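Local coordinates for protein transcriptional repressor (Vibrio fischeri, PDB 3KV1) that probably represses transcription as a SorC-family regulator, binding DNA and a sugar-type effector, the construct here being its putative sugar-binding domain, at residues Q37-Y48 with P222-E230; V61-D72 with I97-L107. All coordinates share one frame; numbering follows the deposited sequence.

Interaction 1: Q37-Y48 with P222-E230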
loop_
_atom_site.group_PDB
_atom_site.type_symbol
_atom_site.label_atom_id
_atom_site.label_comp_id
_atom_site.label_asym_id
_atom_site.label_seq_id
_atom_site.Cartn_x
_atom_site.Cartn_y
_atom_site.Cartn_z
ATOM N N GLN A 37 -1.496 -22.949 18.325
ATOM C CA GLN A 37 -2.824 -22.453 18.664
ATOM C C GLN A 37 -3.380 -21.453 17.650
ATOM O O GLN A 37 -4.556 -21.543 17.282
ATOM C CB GLN A 37 -2.866 -21.811 20.058
ATOM C CG GLN A 37 -4.303 -21.645 20.571
ATOM C CD GLN A 37 -4.901 -22.990 20.974
ATOM O OE1 GLN A 37 -4.401 -23.624 21.895
ATOM N NE2 GLN A 37 -5.961 -23.426 20.290
ATOM N N ARG A 38 -2.551 -20.497 17.216
ATOM C CA ARG A 38 -2.989 -19.499 16.219
ATOM C C ARG A 38 -3.418 -20.145 14.914
ATOM O O ARG A 38 -4.354 -19.675 14.251
ATOM C CB ARG A 38 -1.878 -18.495 15.918
ATOM C CG ARG A 38 -1.713 -17.396 16.966
ATOM C CD ARG A 38 -0.842 -16.272 16.395
ATOM N NE ARG A 38 0.524 -16.718 16.145
ATOM C CZ ARG A 38 1.536 -16.515 16.977
ATOM N NH1 ARG A 38 1.331 -15.867 18.115
ATOM N NH2 ARG A 38 2.750 -16.962 16.676
ATOM N N LYS A 39 -2.719 -21.208 14.530
ATOM C CA LYS A 39 -3.059 -21.913 13.305
ATOM C C LYS A 39 -4.425 -22.544 13.414
ATOM O O LYS A 39 -5.185 -22.548 12.445
ATOM C CB LYS A 39 -2.061 -23.013 13.027
ATOM C CG LYS A 39 -0.753 -22.474 12.482
ATOM C CD LYS A 39 0.232 -23.637 12.295
ATOM C CE LYS A 39 1.425 -23.233 11.436
ATOM N NZ LYS A 39 2.296 -24.428 11.199
ATOM N N GLN A 40 -4.727 -23.125 14.581
ATOM C CA GLN A 40 -5.988 -23.851 14.696
ATOM C C GLN A 40 -7.169 -22.882 14.805
ATOM O O GLN A 40 -8.251 -23.172 14.299
ATOM C CB GLN A 40 -5.963 -24.839 15.872
ATOM C CG GLN A 40 -5.032 -25.981 15.646
ATOM C CD GLN A 40 -5.448 -26.785 14.448
ATOM O OE1 GLN A 40 -6.619 -27.131 14.313
ATOM N NE2 GLN A 40 -4.504 -27.059 13.551
ATOM N N VAL A 41 -6.959 -21.767 15.500
ATOM C CA VAL A 41 -7.962 -20.696 15.564
ATOM C C VAL A 41 -8.174 -20.136 14.149
ATOM O O VAL A 41 -9.297 -19.909 13.703
ATOM C CB VAL A 41 -7.478 -19.569 16.506
ATOM C CG1 VAL A 41 -8.337 -18.323 16.365
ATOM C CG2 VAL A 41 -7.508 -20.077 17.955
ATOM N N ALA A 42 -7.076 -19.937 13.443
ATOM C CA ALA A 42 -7.167 -19.393 12.088
ATOM C C ALA A 42 -7.914 -20.351 11.152
ATOM O O ALA A 42 -8.602 -19.899 10.212
ATOM C CB ALA A 42 -5.792 -19.051 11.541
ATOM N N ALA A 43 -7.854 -21.660 11.424
ATOM C CA ALA A 43 -8.570 -22.617 10.575
ATOM C C ALA A 43 -10.079 -22.421 10.671
ATOM O O ALA A 43 -10.812 -22.513 9.678
ATOM C CB ALA A 43 -8.205 -24.079 10.944
ATOM N N LEU A 44 -10.550 -22.135 11.873
ATOM C CA LEU A 44 -11.977 -22.014 12.067
ATOM C C LEU A 44 -12.421 -20.698 11.442
ATOM O O LEU A 44 -13.496 -20.620 10.848
ATOM C CB LEU A 44 -12.285 -21.985 13.569
ATOM C CG LEU A 44 -11.903 -23.287 14.303
ATOM C CD1 LEU A 44 -12.246 -23.119 15.786
ATOM C CD2 LEU A 44 -12.627 -24.497 13.707
ATOM N N VAL A 45 -11.605 -19.666 11.596
ATOM C CA VAL A 45 -11.982 -18.359 10.996
ATOM C C VAL A 45 -11.981 -18.434 9.454
ATOM O O VAL A 45 -12.857 -17.851 8.782
ATOM C CB VAL A 45 -11.057 -17.234 11.486
ATOM C CG1 VAL A 45 -11.384 -15.916 10.742
ATOM C CG2 VAL A 45 -11.228 -17.060 12.994
ATOM N N SER A 46 -11.014 -19.162 8.891
ATOM C CA SER A 46 -10.902 -19.336 7.422
ATOM C C SER A 46 -12.174 -19.969 6.849
ATOM O O SER A 46 -12.705 -19.544 5.809
ATOM C CB SER A 46 -9.691 -20.208 7.061
ATOM O OG SER A 46 -9.576 -20.391 5.641
ATOM N N SER A 47 -12.648 -21.003 7.532
ATOM C CA SER A 47 -13.857 -21.680 7.128
ATOM C C SER A 47 -15.085 -20.783 7.263
ATOM O O SER A 47 -15.949 -20.776 6.374
ATOM C CB SER A 47 -14.042 -22.965 7.933
ATOM O OG SER A 47 -15.263 -23.538 7.546
ATOM N N TYR A 48 -15.169 -20.046 8.372
ATOM C CA TYR A 48 -16.254 -19.088 8.585
ATOM C C TYR A 48 -16.275 -18.069 7.422
ATOM O O TYR A 48 -17.331 -17.799 6.849
ATOM C CB TYR A 48 -16.125 -18.394 9.966
ATOM C CG TYR A 48 -17.000 -17.153 10.105
ATOM C CD1 TYR A 48 -18.318 -17.253 10.532
ATOM C CD2 TYR A 48 -16.494 -15.898 9.799
ATOM C CE1 TYR A 48 -19.118 -16.098 10.643
ATOM C CE2 TYR A 48 -17.267 -14.760 9.919
ATOM C CZ TYR A 48 -18.574 -14.873 10.321
ATOM O OH TYR A 48 -19.329 -13.715 10.402
ATOM N N PRO A 222 -21.031 -4.900 10.884
ATOM C CA PRO A 222 -21.957 -5.993 11.268
ATOM C C PRO A 222 -21.284 -7.247 11.822
ATOM O O PRO A 222 -21.877 -7.913 12.661
ATOM C CB PRO A 222 -22.634 -6.355 9.933
ATOM C CG PRO A 222 -22.560 -5.091 9.121
ATOM C CD PRO A 222 -21.267 -4.410 9.517
ATOM N N ASN A 223 -20.086 -7.588 11.350
ATOM C CA ASN A 223 -19.486 -8.845 11.741
ATOM C C ASN A 223 -18.012 -8.686 12.109
ATOM O O ASN A 223 -17.139 -8.949 11.272
ATOM C CB ASN A 223 -19.595 -9.875 10.601
ATOM C CG ASN A 223 -21.042 -10.188 10.236
ATOM O OD1 ASN A 223 -21.754 -10.827 11.003
ATOM N ND2 ASN A 223 -21.484 -9.683 9.103
ATOM N N VAL A 224 -17.768 -8.263 13.342
ATOM C CA VAL A 224 -16.406 -8.092 13.850
ATOM C C VAL A 224 -15.955 -9.452 14.349
ATOM O O VAL A 224 -16.523 -10.015 15.295
ATOM C CB VAL A 224 -16.390 -7.034 14.960
ATOM C CG1 VAL A 224 -15.041 -6.969 15.654
ATOM C CG2 VAL A 224 -16.784 -5.632 14.339
ATOM N N VAL A 225 -14.956 -10.000 13.670
ATOM C CA VAL A 225 -14.415 -11.299 14.031
ATOM C C VAL A 225 -13.102 -11.037 14.760
ATOM O O VAL A 225 -12.154 -10.501 14.167
ATOM C CB VAL A 225 -14.053 -12.102 12.774
ATOM C CG1 VAL A 225 -13.391 -13.447 13.199
ATOM C CG2 VAL A 225 -15.296 -12.311 11.872
ATOM N N ALA A 226 -13.046 -11.428 16.022
ATOM C CA ALA A 226 -11.885 -11.102 16.857
ATOM C C ALA A 226 -11.224 -12.406 17.287
ATOM O O ALA A 226 -11.885 -13.382 17.689
ATOM C CB ALA A 226 -12.298 -10.273 18.071
HETATM N N MSE A 227 -9.901 -12.380 17.299
HETATM C CA MSE A 227 -9.135 -13.593 17.421
HETATM C C MSE A 227 -8.045 -13.474 18.499
HETATM O O MSE A 227 -7.252 -12.542 18.471
HETATM C CB MSE A 227 -8.510 -13.867 16.050
HETATM C CG MSE A 227 -9.500 -13.770 14.870
HETATM SE SE MSE A 227 -8.414 -14.123 13.285
HETATM C CE MSE A 227 -7.481 -15.777 14.064
ATOM N N ALA A 228 -7.993 -14.419 19.439
ATOM C CA ALA A 228 -6.865 -14.461 20.380
ATOM C C ALA A 228 -6.604 -15.909 20.753
ATOM O O ALA A 228 -7.533 -16.684 20.884
ATOM C CB ALA A 228 -7.174 -13.661 21.621
ATOM N N SER A 229 -5.351 -16.282 20.976
ATOM C CA SER A 229 -5.071 -17.692 21.257
ATOM C C SER A 229 -4.537 -17.969 22.654
ATOM O O SER A 229 -4.555 -19.108 23.127
ATOM C CB SER A 229 -4.077 -18.251 20.236
ATOM O OG SER A 229 -4.715 -18.473 19.003
ATOM N N GLU A 230 -4.023 -16.938 23.298
ATOM C CA GLU A 230 -3.237 -17.140 24.515
ATOM C C GLU A 230 -4.041 -16.902 25.778
ATOM O O GLU A 230 -4.438 -15.772 26.057
ATOM C CB GLU A 230 -2.016 -16.229 24.484
ATOM C CG GLU A 230 -1.039 -16.559 23.374
ATOM C CD GLU A 230 -0.133 -15.383 23.012
ATOM O OE1 GLU A 230 1.020 -15.332 23.489
ATOM O OE2 GLU A 230 -0.577 -14.511 22.236
HETATM O O HOH W 1 -1.040 -14.761 19.609
HETATM O O HOH W 2 -22.040 -13.615 10.557
#
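V45 sits over strand 223-227 between V225 and M227, the middle of a row of apolar contacts along one side of helix 34-52. The axes of 37-48 and 223-227 run nearly antiparallel, at 165° and 10.2 Å, and residues about one helical turn apart (V41, V45, Y48) meet alternate strand residues (M227, V225, N223). V45 CG1 lies 4.0 Å from V225 CG1, the two side chains lying alongside and pointing opposite ways. Its other branch, CG2, crosses the selenomethionine M227 at a slant, 4.1 Å from SE. M227 bends at its last torsion (chi3 47°), which brings CE within 3.5 Å of V41 CG1. Toward N223, Y48 CE2 meets V225 CG2 at 3.7 Å. The Y48 ring and N223 amide planes stand 63° apart; a water in the ring plane joins Y48 OH to N223 OD1, which also accepts from K23. At the other end S229 CB packs on Q37 CG at 3.4 Å, while the Q37 amide is bonded to Q31 and L29. There R38 NH1 reaches E230 OE2 through a second water, and K233 forms a salt bridge with that carboxylate. Between these segments the helix packs on the parallel strand layer of the α/β domain by dispersion and shape, with water-mediated links at the two ends.

Interaction 2: V61-D72 with I97-L107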
loop_
_atom_site.group_PDB
_atom_site.type_symbol
_atom_site.label_atom_id
_atom_site.label_comp_id
_atom_site.label_asym_id
_atom_site.label_seq_id
_atom_site.Cartn_x
_atom_site.Cartn_y
_atom_site.Cartn_z
ATOM N N VAL A 61 -9.438 -5.086 7.751
ATOM C CA VAL A 61 -8.443 -6.045 8.233
ATOM C C VAL A 61 -7.419 -5.345 9.142
ATOM O O VAL A 61 -6.858 -4.315 8.771
ATOM C CB VAL A 61 -7.730 -6.679 7.023
ATOM C CG1 VAL A 61 -6.561 -7.587 7.472
ATOM C CG2 VAL A 61 -8.739 -7.489 6.131
ATOM N N GLY A 62 -7.212 -5.881 10.350
ATOM C CA GLY A 62 -6.202 -5.321 11.251
ATOM C C GLY A 62 -4.856 -6.005 11.072
ATOM O O GLY A 62 -4.620 -6.700 10.093
ATOM N N GLN A 63 -3.936 -5.792 12.010
ATOM C CA GLN A 63 -2.572 -6.229 11.754
ATOM C C GLN A 63 -2.196 -7.345 12.711
ATOM O O GLN A 63 -2.962 -7.693 13.611
ATOM C CB GLN A 63 -1.587 -5.072 11.916
ATOM C CG GLN A 63 -1.571 -4.426 13.282
ATOM C CD GLN A 63 -0.482 -3.361 13.410
ATOM O OE1 GLN A 63 -0.008 -2.782 12.422
ATOM N NE2 GLN A 63 -0.110 -3.065 14.654
ATOM N N GLY A 64 -1.000 -7.881 12.532
ATOM C CA GLY A 64 -0.459 -8.786 13.550
ATOM C C GLY A 64 -0.624 -10.282 13.313
ATOM O O GLY A 64 -1.244 -10.722 12.335
ATOM N N GLN A 65 -0.043 -11.074 14.230
ATOM C CA GLN A 65 0.056 -12.517 14.015
ATOM C C GLN A 65 -1.257 -13.299 14.027
ATOM O O GLN A 65 -1.385 -14.284 13.290
ATOM C CB GLN A 65 1.033 -13.116 15.024
ATOM C CG GLN A 65 2.429 -12.578 14.851
ATOM C CD GLN A 65 3.371 -13.124 15.908
ATOM O OE1 GLN A 65 4.133 -14.060 15.652
ATOM N NE2 GLN A 65 3.299 -12.560 17.113
ATOM N N ASN A 66 -2.222 -12.903 14.861
ATOM C CA ASN A 66 -3.494 -13.645 14.892
ATOM C C ASN A 66 -4.173 -13.520 13.526
ATOM O O ASN A 66 -4.601 -14.505 12.924
ATOM C CB ASN A 66 -4.422 -13.105 15.984
ATOM C CG ASN A 66 -3.869 -13.318 17.396
ATOM O OD1 ASN A 66 -3.432 -14.409 17.727
ATOM N ND2 ASN A 66 -3.905 -12.274 18.235
ATOM N N VAL A 67 -4.238 -12.288 13.016
ATOM C CA VAL A 67 -4.891 -12.038 11.723
ATOM C C VAL A 67 -4.112 -12.684 10.567
ATOM O O VAL A 67 -4.697 -13.306 9.663
ATOM C CB VAL A 67 -5.088 -10.509 11.503
ATOM C CG1 VAL A 67 -5.778 -10.214 10.145
ATOM C CG2 VAL A 67 -5.899 -9.923 12.670
ATOM N N ALA A 68 -2.787 -12.586 10.621
ATOM C CA ALA A 68 -1.952 -13.115 9.536
ATOM C C ALA A 68 -2.164 -14.623 9.391
ATOM O O ALA A 68 -2.171 -15.150 8.267
ATOM C CB ALA A 68 -0.476 -12.816 9.792
ATOM N N ALA A 69 -2.377 -15.306 10.514
ATOM C CA ALA A 69 -2.601 -16.764 10.485
ATOM C C ALA A 69 -3.803 -17.145 9.586
ATOM O O ALA A 69 -3.798 -18.211 8.976
ATOM C CB ALA A 69 -2.800 -17.322 11.917
ATOM N N VAL A 70 -4.811 -16.268 9.501
ATOM C CA VAL A 70 -5.997 -16.570 8.662
ATOM C C VAL A 70 -5.592 -16.518 7.189
ATOM O O VAL A 70 -6.002 -17.347 6.395
ATOM C CB VAL A 70 -7.149 -15.572 8.940
ATOM C CG1 VAL A 70 -8.358 -15.853 8.030
ATOM C CG2 VAL A 70 -7.559 -15.605 10.468
ATOM N N ALA A 71 -4.764 -15.546 6.839
ATOM C CA ALA A 71 -4.303 -15.447 5.456
ATOM C C ALA A 71 -3.396 -16.607 5.085
ATOM O O ALA A 71 -3.397 -17.074 3.948
ATOM C CB ALA A 71 -3.606 -14.092 5.232
ATOM N N ASP A 72 -2.669 -17.124 6.071
ATOM C CA ASP A 72 -1.692 -18.169 5.820
ATOM C C ASP A 72 -2.278 -19.571 5.937
ATOM O O ASP A 72 -1.613 -20.548 5.614
ATOM C CB ASP A 72 -0.483 -18.001 6.752
ATOM C CG ASP A 72 0.277 -16.692 6.486
ATOM O OD1 ASP A 72 0.142 -16.135 5.367
ATOM O OD2 ASP A 72 1.002 -16.215 7.391
ATOM N N ILE A 97 6.329 -6.881 13.087
ATOM C CA ILE A 97 4.889 -6.695 12.888
ATOM C C ILE A 97 4.432 -7.011 11.462
ATOM O O ILE A 97 4.960 -6.452 10.490
ATOM C CB ILE A 97 4.451 -5.254 13.233
ATOM C CG1 ILE A 97 3.994 -5.170 14.690
ATOM C CG2 ILE A 97 3.302 -4.813 12.334
ATOM C CD1 ILE A 97 2.487 -5.363 14.871
ATOM N N ILE A 98 3.450 -7.902 11.332
ATOM C CA ILE A 98 2.900 -8.207 10.006
ATOM C C ILE A 98 1.827 -7.157 9.639
ATOM O O ILE A 98 0.814 -7.017 10.317
ATOM C CB ILE A 98 2.354 -9.617 9.902
ATOM C CG1 ILE A 98 3.424 -10.630 10.347
ATOM C CG2 ILE A 98 1.934 -9.941 8.470
ATOM C CD1 ILE A 98 3.168 -12.047 9.857
ATOM N N ASN A 99 2.088 -6.414 8.630
ATOM C CA ASN A 99 1.309 -5.324 8.165
ATOM C C ASN A 99 -0.124 -5.688 7.723
ATOM O O ASN A 99 -0.259 -6.618 7.032
ATOM C CB ASN A 99 2.088 -5.041 6.924
ATOM C CG ASN A 99 2.128 -3.735 6.602
ATOM O OD1 ASN A 99 3.181 -3.179 6.403
ATOM N ND2 ASN A 99 0.994 -3.171 6.479
ATOM N N ALA A 100 -1.148 -4.897 8.035
ATOM C CA ALA A 100 -2.474 -5.209 7.539
ATOM C C ALA A 100 -2.507 -5.251 6.008
ATOM O O ALA A 100 -3.223 -6.048 5.428
ATOM C CB ALA A 100 -3.476 -4.186 8.052
ATOM N N ASP A 101 -1.756 -4.360 5.366
ATOM C CA ASP A 101 -1.712 -4.312 3.916
ATOM C C ASP A 101 -1.216 -5.650 3.342
ATOM O O ASP A 101 -1.809 -6.198 2.394
ATOM C CB ASP A 101 -0.797 -3.151 3.508
ATOM C CG ASP A 101 -0.577 -3.076 2.057
ATOM O OD1 ASP A 101 -1.592 -3.244 1.341
ATOM O OD2 ASP A 101 0.597 -2.837 1.651
ATOM N N HIS A 102 -0.105 -6.164 3.867
ATOM C CA HIS A 102 0.401 -7.465 3.410
ATOM C C HIS A 102 -0.631 -8.571 3.619
ATOM O O HIS A 102 -0.864 -9.379 2.730
ATOM C CB HIS A 102 1.687 -7.845 4.151
ATOM C CG HIS A 102 2.894 -7.092 3.693
ATOM N ND1 HIS A 102 3.618 -7.455 2.576
ATOM C CD2 HIS A 102 3.510 -6.000 4.206
ATOM C CE1 HIS A 102 4.624 -6.613 2.417
ATOM N NE2 HIS A 102 4.582 -5.722 3.393
ATOM N N ILE A 103 -1.281 -8.565 4.779
ATOM C CA ILE A 103 -2.326 -9.542 5.057
ATOM C C ILE A 103 -3.470 -9.430 4.044
ATOM O O ILE A 103 -3.927 -10.447 3.527
ATOM C CB ILE A 103 -2.857 -9.408 6.484
ATOM C CG1 ILE A 103 -1.683 -9.640 7.482
ATOM C CG2 ILE A 103 -3.976 -10.410 6.717
ATOM C CD1 ILE A 103 -2.066 -9.250 8.972
ATOM N N CYS A 104 -3.895 -8.207 3.723
ATOM C CA CYS A 104 -4.996 -8.049 2.765
ATOM C C CYS A 104 -4.580 -8.615 1.403
ATOM O O CYS A 104 -5.382 -9.271 0.710
ATOM C CB CYS A 104 -5.351 -6.562 2.560
ATOM S SG CYS A 104 -6.272 -5.890 4.007
ATOM N N ARG A 105 -3.345 -8.353 1.005
ATOM C CA ARG A 105 -2.885 -8.889 -0.276
ATOM C C ARG A 105 -2.924 -10.420 -0.315
ATOM O O ARG A 105 -3.327 -11.033 -1.321
ATOM C CB ARG A 105 -1.482 -8.339 -0.630
ATOM C CG ARG A 105 -1.594 -6.889 -1.121
ATOM C CD ARG A 105 -0.430 -5.973 -0.729
ATOM N NE ARG A 105 0.879 -6.534 -1.010
ATOM C CZ ARG A 105 2.025 -5.943 -0.679
ATOM N NH1 ARG A 105 2.019 -4.768 -0.053
ATOM N NH2 ARG A 105 3.184 -6.522 -0.974
ATOM N N ARG A 106 -2.511 -11.034 0.785
ATOM C CA ARG A 106 -2.525 -12.503 0.875
ATOM C C ARG A 106 -3.945 -13.056 0.918
ATOM O O ARG A 106 -4.236 -14.078 0.289
ATOM C CB ARG A 106 -1.698 -12.983 2.087
ATOM C CG ARG A 106 -0.208 -12.657 1.909
ATOM C CD ARG A 106 0.696 -13.638 2.646
ATOM N NE ARG A 106 0.486 -13.595 4.090
ATOM C CZ ARG A 106 1.116 -12.761 4.911
ATOM N NH1 ARG A 106 2.006 -11.900 4.426
ATOM N NH2 ARG A 106 0.863 -12.788 6.216
ATOM N N LEU A 107 -4.806 -12.389 1.657
ATOM C CA LEU A 107 -6.241 -12.730 1.669
ATOM C C LEU A 107 -6.853 -12.610 0.268
ATOM O O LEU A 107 -7.580 -13.481 -0.162
ATOM C CB LEU A 107 -6.997 -11.864 2.658
ATOM C CG LEU A 107 -6.757 -12.127 4.157
ATOM C CD1 LEU A 107 -7.402 -11.025 5.001
ATOM C CD2 LEU A 107 -7.293 -13.541 4.492
HETATM O O HOH W 3 -0.450 -2.566 9.714
#
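I103 packs against V61, V67 and A68 where helix 100-111 runs beside helix 65-72, the short axes inclined by only 19°. Its CG1 leaves beside the backbone N (chi1 -60°), and CD1 ends 4.0 Å from A68 CB; CG2 lies 3.9 Å from both V67 CG1 and V61 CG1. The small side chains of A68 and A71 permit this close approach: L107 CD2 packs 3.8 Å from A71 CB, while L107 CD1 meets V61 CG2 tip to tip. C104 SG rests 3.4 Å from V61 CB. Backbone pairing is represented by G64 N, which donates to I98 O at 3.0 Å; G64 is also the N-cap of helix 65-72. One water accepts from A100 N and donates to Q63 OE1, whereas Q63 NE2 is bonded to Y123 and to a glycerol probably from the crystallisation liquor. Charge pairing lies at the more exposed end of the contact. R106 NE approaches D72 OD1 at 2.9 Å in a salt bridge whose hydrogen bond is weak, and the guanidinium and carboxylate planes are 29° apart. A68 CB adjoins the guanidinium edge. Apolar contact thus dominates between these neighbouring helices of a Rossmann-like α/β domain, although the buried G62 O, 3.4 Å from A100 CB, has no polar partner.

Both interactions are predominantly buried, with centres 12 Å apart, but they join different elements. Interaction 1 lays a helix against a sheet strand; interaction 2 pairs two nearly parallel helices and includes the end of strand 58-61. Helix 65-72 connects them: V70 CG2 lies 3.3 Å from M227 SE, and A69 O is 3.4 Å from A42 CB. Interaction 1 buries 461 Å² without direct hydrogen bonds between its segments, whereas interaction 2 buries 722 Å² and adds a backbone bond and a salt bridge near the surface. Their surroundings differ as well: D101 and R105 in interaction 2 bond to the second subunit, while interaction 1 touches no other chain of the assembly.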